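Local coordinates for protein PtLCIB4 H88A mutant (Phaeodactylum tricornutum, PDB 5B5Z) that probably acts as a zinc-dependent beta-type carbonic anhydrase, interconverting carbon dioxide and bicarbonate, at residues G100-G105 against N230-D235; A144-V149 against A197-A202; R223-G228 against G236-V241. One frame throughout, in Å; residues are numbered along the deposited sequence.

Interaction 1. Residues G100-G105 against N230-D235; sequences GAIPDG and NHIDGD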
loop_
_atom_site.group_PDB
_atom_site.type_symbol
_atom_site.label_atom_id
_atom_site.label_comp_id
_atom_site.label_asym_id
_atom_site.label_seq_id
_atom_site.Cartn_x
_atom_site.Cartn_y
_atom_site.Cartn_z
ATOM N N GLY A 100 11.409 12.179 -4.959
ATOM C CA GLY A 100 11.259 13.571 -4.567
ATOM C C GLY A 100 11.152 13.819 -3.070
ATOM O O GLY A 100 11.094 14.964 -2.638
ATOM N N ALA A 101 11.111 12.747 -2.285
ATOM C CA ALA A 101 11.037 12.826 -0.834
ATOM C C ALA A 101 12.302 12.304 -0.146
ATOM O O ALA A 101 12.377 12.276 1.081
ATOM C CB ALA A 101 9.825 12.058 -0.337
ATOM N N ILE A 102 13.277 11.856 -0.930
ATOM C CA ILE A 102 14.542 11.397 -0.367
ATOM C C ILE A 102 15.228 12.577 0.322
ATOM O O ILE A 102 15.282 13.669 -0.242
ATOM C CB ILE A 102 15.456 10.793 -1.464
ATOM C CG1 ILE A 102 14.785 9.575 -2.105
ATOM C CG2 ILE A 102 16.826 10.399 -0.901
ATOM C CD1 ILE A 102 15.528 9.053 -3.336
ATOM N N PRO A 103 15.715 12.367 1.553
ATOM C CA PRO A 103 16.463 13.419 2.258
ATOM C C PRO A 103 17.575 13.986 1.391
ATOM O O PRO A 103 18.183 13.246 0.605
ATOM C CB PRO A 103 17.031 12.687 3.469
ATOM C CG PRO A 103 16.033 11.633 3.754
ATOM C CD PRO A 103 15.519 11.181 2.406
ATOM N N ASP A 104 17.830 15.285 1.531
ATOM C CA ASP A 104 18.851 15.950 0.726
ATOM C C ASP A 104 20.185 15.226 0.878
ATOM O O ASP A 104 20.629 14.955 1.992
ATOM C CB ASP A 104 18.993 17.422 1.132
ATOM C CG ASP A 104 17.729 18.227 0.884
ATOM O OD1 ASP A 104 16.969 17.902 -0.060
ATOM O OD2 ASP A 104 17.495 19.192 1.646
ATOM N N GLY A 105 20.794 14.878 -0.251
ATOM C CA GLY A 105 22.046 14.146 -0.262
ATOM C C GLY A 105 21.968 12.695 0.193
ATOM O O GLY A 105 23.001 12.041 0.338
ATOM N N ASN A 230 16.478 9.433 -13.615
ATOM C CA ASN A 230 16.578 10.890 -13.585
ATOM C C ASN A 230 16.212 11.531 -12.240
ATOM O O ASN A 230 16.793 12.543 -11.850
ATOM C CB ASN A 230 15.683 11.475 -14.686
ATOM C CG ASN A 230 14.377 10.719 -14.834
ATOM O OD1 ASN A 230 14.357 9.582 -15.300
ATOM N ND2 ASN A 230 13.274 11.351 -14.427
ATOM N N HIS A 231 15.245 10.943 -11.543
ATOM C CA HIS A 231 14.675 11.554 -10.346
ATOM C C HIS A 231 15.621 11.524 -9.151
ATOM O O HIS A 231 15.444 12.279 -8.196
ATOM C CB HIS A 231 13.363 10.861 -9.990
ATOM C CG HIS A 231 12.293 11.042 -11.019
ATOM N ND1 HIS A 231 11.472 10.016 -11.430
ATOM C CD2 HIS A 231 11.903 12.139 -11.710
ATOM C CE1 HIS A 231 10.624 10.472 -12.338
ATOM N NE2 HIS A 231 10.866 11.755 -12.525
ATOM N N ILE A 232 16.614 10.644 -9.199
ATOM C CA ILE A 232 17.657 10.605 -8.182
ATOM C C ILE A 232 18.713 11.654 -8.513
ATOM O O ILE A 232 19.156 11.752 -9.655
ATOM C CB ILE A 232 18.315 9.220 -8.096
ATOM C CG1 ILE A 232 17.249 8.125 -8.100
ATOM C CG2 ILE A 232 19.178 9.124 -6.859
ATOM C CD1 ILE A 232 16.373 8.132 -6.875
ATOM N N ASP A 233 19.121 12.428 -7.515
ATOM C CA ASP A 233 19.987 13.575 -7.763
ATOM C C ASP A 233 21.460 13.341 -7.427
ATOM O O ASP A 233 21.849 13.330 -6.260
ATOM C CB ASP A 233 19.467 14.784 -6.981
ATOM C CG ASP A 233 18.175 15.337 -7.554
ATOM O OD1 ASP A 233 17.854 15.011 -8.718
ATOM O OD2 ASP A 233 17.469 16.079 -6.837
ATOM N N GLY A 234 22.263 13.152 -8.471
ATOM C CA GLY A 234 23.711 13.220 -8.376
ATOM C C GLY A 234 24.413 12.194 -7.510
ATOM O O GLY A 234 24.914 11.184 -8.007
ATOM N N ASP A 235 24.475 12.469 -6.213
ATOM C CA ASP A 235 25.161 11.589 -5.274
ATOM C C ASP A 235 24.220 10.521 -4.725
ATOM O O ASP A 235 24.659 9.530 -4.137
ATOM C CB ASP A 235 25.750 12.400 -4.123
ATOM C CG ASP A 235 24.684 13.129 -3.324
ATOM O OD1 ASP A 235 23.836 13.812 -3.943
ATOM O OD2 ASP A 235 24.688 13.011 -2.079
#

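Interaction 2. Residues A144-V149 against A197-A202; sequences AAAQAV and ATLSEA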
loop_
_atom_site.group_PDB
_atom_site.type_symbol
_atom_site.label_atom_id
_atom_site.label_comp_id
_atom_site.label_asym_id
_atom_site.label_seq_id
_atom_site.Cartn_x
_atom_site.Cartn_y
_atom_site.Cartn_z
ATOM N N ALA A 144 -4.960 -16.988 -7.854
ATOM C CA ALA A 144 -6.069 -16.768 -8.779
ATOM C C ALA A 144 -5.571 -16.502 -10.202
ATOM O O ALA A 144 -6.122 -17.029 -11.181
ATOM C CB ALA A 144 -6.940 -15.600 -8.291
ATOM N N ALA A 145 -4.534 -15.678 -10.321
ATOM C CA ALA A 145 -3.965 -15.376 -11.627
ATOM C C ALA A 145 -3.363 -16.629 -12.243
ATOM O O ALA A 145 -3.538 -16.881 -13.429
ATOM C CB ALA A 145 -2.912 -14.288 -11.529
ATOM N N ALA A 146 -2.656 -17.404 -11.431
ATOM C CA ALA A 146 -2.033 -18.639 -11.915
ATOM C C ALA A 146 -3.078 -19.597 -12.485
ATOM O O ALA A 146 -2.886 -20.183 -13.561
ATOM C CB ALA A 146 -1.259 -19.314 -10.794
ATOM N N GLN A 147 -4.175 -19.765 -11.753
ATOM C CA GLN A 147 -5.269 -20.622 -12.207
ATOM C C GLN A 147 -5.781 -20.176 -13.568
ATOM O O GLN A 147 -5.918 -20.987 -14.483
ATOM C CB GLN A 147 -6.409 -20.634 -11.180
ATOM C CG GLN A 147 -6.109 -21.493 -9.965
ATOM C CD GLN A 147 -7.027 -21.220 -8.783
ATOM O OE1 GLN A 147 -7.720 -20.199 -8.735
ATOM N NE2 GLN A 147 -7.036 -22.141 -7.818
ATOM N N ALA A 148 -6.037 -18.879 -13.711
ATOM C CA ALA A 148 -6.534 -18.332 -14.967
ATOM C C ALA A 148 -5.571 -18.523 -16.145
ATOM O O ALA A 148 -5.994 -18.908 -17.244
ATOM C CB ALA A 148 -6.856 -16.859 -14.788
ATOM N N VAL A 149 -4.278 -18.270 -15.944
ATOM C CA VAL A 149 -3.360 -18.349 -17.081
ATOM C C VAL A 149 -2.995 -19.798 -17.419
ATOM O O VAL A 149 -2.721 -20.104 -18.579
ATOM C CB VAL A 149 -2.047 -17.535 -16.873
ATOM C CG1 VAL A 149 -2.352 -16.059 -16.652
ATOM C CG2 VAL A 149 -1.207 -18.110 -15.752
ATOM N N ALA A 197 3.385 -22.009 -19.013
ATOM C CA ALA A 197 3.950 -23.346 -19.215
ATOM C C ALA A 197 4.674 -23.825 -17.958
ATOM O O ALA A 197 4.449 -24.943 -17.491
ATOM C CB ALA A 197 4.899 -23.351 -20.414
ATOM N N THR A 198 5.524 -22.961 -17.402
ATOM C CA THR A 198 6.274 -23.284 -16.190
ATOM C C THR A 198 5.347 -23.711 -15.061
ATOM O O THR A 198 5.594 -24.697 -14.364
ATOM C CB THR A 198 7.112 -22.084 -15.707
ATOM O OG1 THR A 198 8.014 -21.676 -16.743
ATOM C CG2 THR A 198 7.892 -22.444 -14.444
ATOM N N LEU A 199 4.276 -22.948 -14.881
ATOM C CA LEU A 199 3.338 -23.200 -13.801
ATOM C C LEU A 199 2.533 -24.479 -14.009
ATOM O O LEU A 199 2.275 -25.221 -13.062
ATOM C CB LEU A 199 2.396 -22.010 -13.649
ATOM C CG LEU A 199 3.057 -20.703 -13.218
ATOM C CD1 LEU A 199 2.030 -19.584 -13.262
ATOM C CD2 LEU A 199 3.695 -20.824 -11.833
ATOM N N SER A 200 2.141 -24.744 -15.249
ATOM C CA SER A 200 1.366 -25.944 -15.516
ATOM C C SER A 200 2.231 -27.205 -15.391
ATOM O O SER A 200 1.729 -28.252 -15.000
ATOM C CB SER A 200 0.710 -25.867 -16.891
ATOM O OG SER A 200 1.623 -25.405 -17.864
ATOM N N GLU A 201 3.529 -27.086 -15.667
ATOM C CA GLU A 201 4.439 -28.235 -15.600
ATOM C C GLU A 201 4.999 -28.480 -14.196
ATOM O O GLU A 201 5.595 -29.523 -13.927
ATOM C CB GLU A 201 5.594 -28.042 -16.584
ATOM C CG GLU A 201 5.156 -28.109 -18.042
ATOM C CD GLU A 201 6.223 -27.625 -18.998
ATOM O OE1 GLU A 201 7.357 -27.363 -18.538
ATOM O OE2 GLU A 201 5.927 -27.488 -20.205
ATOM N N ALA A 202 4.795 -27.523 -13.298
ATOM C CA ALA A 202 5.411 -27.576 -11.975
ATOM C C ALA A 202 4.978 -28.776 -11.142
ATOM O O ALA A 202 3.809 -29.143 -11.130
ATOM C CB ALA A 202 5.108 -26.290 -11.218
#

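Interaction 3. Residues R223-G228 against G236-V241; sequences RILDEG and GQIAVV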
loop_
_atom_site.group_PDB
_atom_site.type_symbol
_atom_site.label_atom_id
_atom_site.label_comp_id
_atom_site.label_asym_id
_atom_site.label_seq_id
_atom_site.Cartn_x
_atom_site.Cartn_y
_atom_site.Cartn_z
ATOM N N ARG A 223 12.769 -2.137 -14.965
ATOM C CA ARG A 223 12.286 -1.179 -15.957
ATOM C C ARG A 223 11.962 0.186 -15.337
ATOM O O ARG A 223 12.321 1.228 -15.885
ATOM C CB ARG A 223 11.051 -1.734 -16.683
ATOM C CG ARG A 223 10.495 -0.777 -17.748
ATOM C CD ARG A 223 9.429 -1.447 -18.601
ATOM N NE ARG A 223 10.007 -2.481 -19.456
ATOM C CZ ARG A 223 9.285 -3.349 -20.155
ATOM N NH1 ARG A 223 7.959 -3.311 -20.086
ATOM N NH2 ARG A 223 9.884 -4.253 -20.917
ATOM N N ILE A 224 11.287 0.183 -14.188
ATOM C CA ILE A 224 10.941 1.434 -13.527
ATOM C C ILE A 224 12.193 2.207 -13.105
ATOM O O ILE A 224 12.256 3.437 -13.262
ATOM C CB ILE A 224 10.054 1.169 -12.295
ATOM C CG1 ILE A 224 8.675 0.695 -12.745
ATOM C CG2 ILE A 224 9.902 2.437 -11.440
ATOM C CD1 ILE A 224 7.828 0.124 -11.605
ATOM N N LEU A 225 13.178 1.491 -12.572
ATOM C CA LEU A 225 14.405 2.134 -12.112
ATOM C C LEU A 225 15.188 2.683 -13.307
ATOM O O LEU A 225 15.782 3.747 -13.211
ATOM C CB LEU A 225 15.273 1.167 -11.307
ATOM C CG LEU A 225 14.660 0.580 -10.033
ATOM C CD1 LEU A 225 15.660 -0.301 -9.294
ATOM C CD2 LEU A 225 14.169 1.683 -9.142
ATOM N N ASP A 226 15.177 1.958 -14.426
ATOM C CA ASP A 226 15.849 2.431 -15.638
ATOM C C ASP A 226 15.181 3.705 -16.166
ATOM O O ASP A 226 15.860 4.653 -16.577
ATOM C CB ASP A 226 15.860 1.337 -16.723
ATOM C CG ASP A 226 16.784 0.161 -16.380
ATOM O OD1 ASP A 226 17.585 0.269 -15.421
ATOM O OD2 ASP A 226 16.709 -0.882 -17.070
ATOM N N GLU A 227 13.851 3.746 -16.132
ATOM C CA GLU A 227 13.108 4.920 -16.605
ATOM C C GLU A 227 13.228 6.139 -15.703
ATOM O O GLU A 227 13.380 7.257 -16.192
ATOM C CB GLU A 227 11.621 4.595 -16.754
ATOM C CG GLU A 227 11.307 3.553 -17.782
ATOM C CD GLU A 227 11.335 4.096 -19.193
ATOM O OE1 GLU A 227 11.185 5.330 -19.369
ATOM O OE2 GLU A 227 11.494 3.278 -20.115
ATOM N N GLY A 228 13.129 5.922 -14.394
ATOM C CA GLY A 228 13.011 7.015 -13.443
ATOM C C GLY A 228 14.318 7.378 -12.776
ATOM O O GLY A 228 14.335 8.114 -11.786
ATOM N N GLY A 236 22.923 10.737 -4.915
ATOM C CA GLY A 236 21.913 9.849 -4.373
ATOM C C GLY A 236 21.932 8.480 -5.020
ATOM O O GLY A 236 22.230 8.341 -6.207
ATOM N N GLN A 237 21.607 7.462 -4.233
ATOM C CA GLN A 237 21.594 6.100 -4.734
ATOM C C GLN A 237 20.253 5.454 -4.484
ATOM O O GLN A 237 19.434 5.985 -3.736
ATOM C CB GLN A 237 22.680 5.266 -4.065
ATOM C CG GLN A 237 24.085 5.752 -4.318
ATOM C CD GLN A 237 25.094 5.002 -3.479
ATOM O OE1 GLN A 237 24.775 4.517 -2.390
ATOM N NE2 GLN A 237 26.318 4.895 -3.984
ATOM N N ILE A 238 20.055 4.296 -5.106
ATOM C CA ILE A 238 18.953 3.410 -4.769
ATOM C C ILE A 238 19.509 2.042 -4.412
ATOM O O ILE A 238 20.157 1.391 -5.235
ATOM C CB ILE A 238 17.955 3.227 -5.929
ATOM C CG1 ILE A 238 17.617 4.569 -6.569
ATOM C CG2 ILE A 238 16.708 2.495 -5.426
ATOM C CD1 ILE A 238 17.083 4.446 -7.970
ATOM N N ALA A 239 19.279 1.621 -3.181
ATOM C CA ALA A 239 19.629 0.285 -2.749
ATOM C C ALA A 239 18.379 -0.548 -2.923
ATOM O O ALA A 239 17.278 -0.069 -2.681
ATOM C CB ALA A 239 20.102 0.264 -1.309
ATOM N N VAL A 240 18.561 -1.792 -3.344
ATOM C CA VAL A 240 17.443 -2.644 -3.704
ATOM C C VAL A 240 17.585 -3.988 -3.020
ATOM O O VAL A 240 18.652 -4.611 -3.100
ATOM C CB VAL A 240 17.396 -2.869 -5.232
ATOM C CG1 VAL A 240 16.308 -3.849 -5.595
ATOM C CG2 VAL A 240 17.225 -1.534 -5.969
ATOM N N VAL A 241 16.533 -4.437 -2.334
ATOM C CA VAL A 241 16.456 -5.813 -1.860
ATOM C C VAL A 241 15.224 -6.473 -2.472
ATOM O O VAL A 241 14.114 -6.006 -2.257
ATOM C CB VAL A 241 16.368 -5.883 -0.335
ATOM C CG1 VAL A 241 16.205 -7.318 0.120
ATOM C CG2 VAL A 241 17.622 -5.271 0.282
#

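Interaction 1. Residues G100-G105 against N230-D235
Gly105 and Asp235 bring two loops closest, their CA atoms 6.4 Å apart, where the touching pieces 102-105 and 232-235 run in directions only 24° apart. No hydrogen bond passes between the segments, and the contact rests on two separate patches burying 153 Å² in all. In the buried patch, CD1 of Ile102 meets CD1 of Ile232 at 3.8 Å, the two side chains crossing at about a right angle. Ile102 reaches out with an extended CG1 branch (chi2 171°), whereas that of Ile232 is folded (chi2 -66°), which swings its CD1 across to the other loop. Each loop leads from a helix on one side of the sheet, 91-99 or 205-228, into one of two neighbouring parallel strands, 107-117 and 238-247, so the isoleucines join two helix-to-strand loops of an alpha/beta fold. Ile102 also rests on Leu53 of strand 52-57, and Ile232 on Ala99. In the exposed patch, OD2 of Asp235 lies 3.1 Å from O of Gly105 and 3.4 Å from its CA. Two acceptors face each other there, as do OD1 of Asp235 and O of Asp233, which may raise the carboxylate's affinity for a proton. The outer side of loop 100-105 faces the second subunit, where Arg132 of that subunit hydrogen-bonds to O of Ile102 and the backbone N of its Glu133 to OD2 of Asp104.

Interaction 2. Residues A144-V149 against A197-A202
Apolar contacts carry the whole meeting of Leu199 with Ala146 and Val149. One methyl group, CD1 of Leu199, does the touching: it lies 4.1 Å from CB of Ala146 and 4.3 Å from CG2 of Val149. CB of Ala146 and CG2 of Val149 are themselves 5.1 Å apart, and the leucine methyl comes in against the shallow dip between these side chains, which stand one helical turn from each other. Leu199 gets there with CG beside its own backbone N and CD1 fully extended from CA (chi2 174°), while CD2 makes no contact with 144-149. Because Ala146 offers nothing longer than a methyl, the backbones can approach until the CA atoms of Ala146 and Leu199 are 7.3 Å apart. The buried surface is small, 82 Å², since only three side chains take part.

The two helices are 140-154, which starts directly after the zinc ligand Cys139, and 196-201. Helix 205-228 completes a three-way helical packing: Leu209 touches Ala146, while Val205 and Ser212 touch Leu199. The side chain of Ala146 is about 12 Å from the zinc ion, so the contact belongs to the helical layer beside the metal site and not to the site itself.

No hydrogen bond crosses between the segments; those present are local to each. Val149 N donates to Ala145 O at 3.0 Å. Near the close of helix 196-201, Ala202 N makes a weak, long bond to Leu199 O (3.4 Å). The hydroxyl of Ser200 turns back along its own helix, with OG 2.9 Å from Ala197 O and the carbonyl of Ala196 as a competing acceptor for its one proton. Thr150 likewise bonds through OG1 to Ala146 O.

Interaction 3. Residues R223-G228 against G236-V241
From a CB that points toward the strand, Leu225 carries CG anti to its carbonyl carbon (chi1 -61°), which brings both methyls to the strand. Val240 meets it with CG1 anti to the backbone N (chi1 175°), an arrangement that sets CG2 facing the helix. CD1 of Leu225 and CG2 of Val240 then come tip to tip at 3.9 Å. The second methyl, CD2, packs on CD1 of Ile238 at 4.2 Å, the two side chains meeting at a slant. Ile238 reaches this point with the far end of its longer branch, CD1 standing extended from the backbone (chi2 159°), whereas Val240 uses a methyl borne directly on CB. The leucine thus forks over two residues that alternate along the strand and share one face of the sheet. CG2 of Val240 and CD1 of Ile238 are 6.3 Å apart, and each takes one of its methyls. Backbones stay well apart, the CA atoms of Leu225 and Ile238 being 8.7 Å from each other, and 113 Å² is buried.

Helix 205-228 lies within the long beta-alpha-beta crossover that links strand 107-117 to its parallel neighbour 238-247, and here its C-terminal part packs against the very strand it leads into. All three side chains are buried. Phe95 of helix 91-99 touches both Leu225 and Ile238, widening the apolar layer beneath the sheet. Hydrogen bonds do not cross the contact; within the helix, Gly228 N donates to Ile224 O at 2.9 Å. Next to Leu225, the carboxylate of Asp226 forms a salt bridge with Arg264 of strand 255-264, a second tie between helix and sheet. Ile224 and Glu227 pack on Leu181 of the second subunit.

How the interactions relate
Interactions 1 and 3 lie on the same side of the chain's centre, their centres 11 Å apart. The isoleucine part of interaction 1 runs on into interaction 3, with Ile232 CG1 3.7 Å from Ile238 CD1. Their segments alternate along the chain, loop 230-235 being the connection between helix 205-228 and strand 238-247, and both also reach the second subunit. Interaction 2 is nested inside the loop closed by interaction 1, yet sits on the opposite side of the centre, 40 Å away between centres, and about 17 Å from interaction 3 at nearest atoms. Helix 205-228 spans this gap, packing on the helices of interaction 2 at its start and on the sheet of interaction 3 at its end.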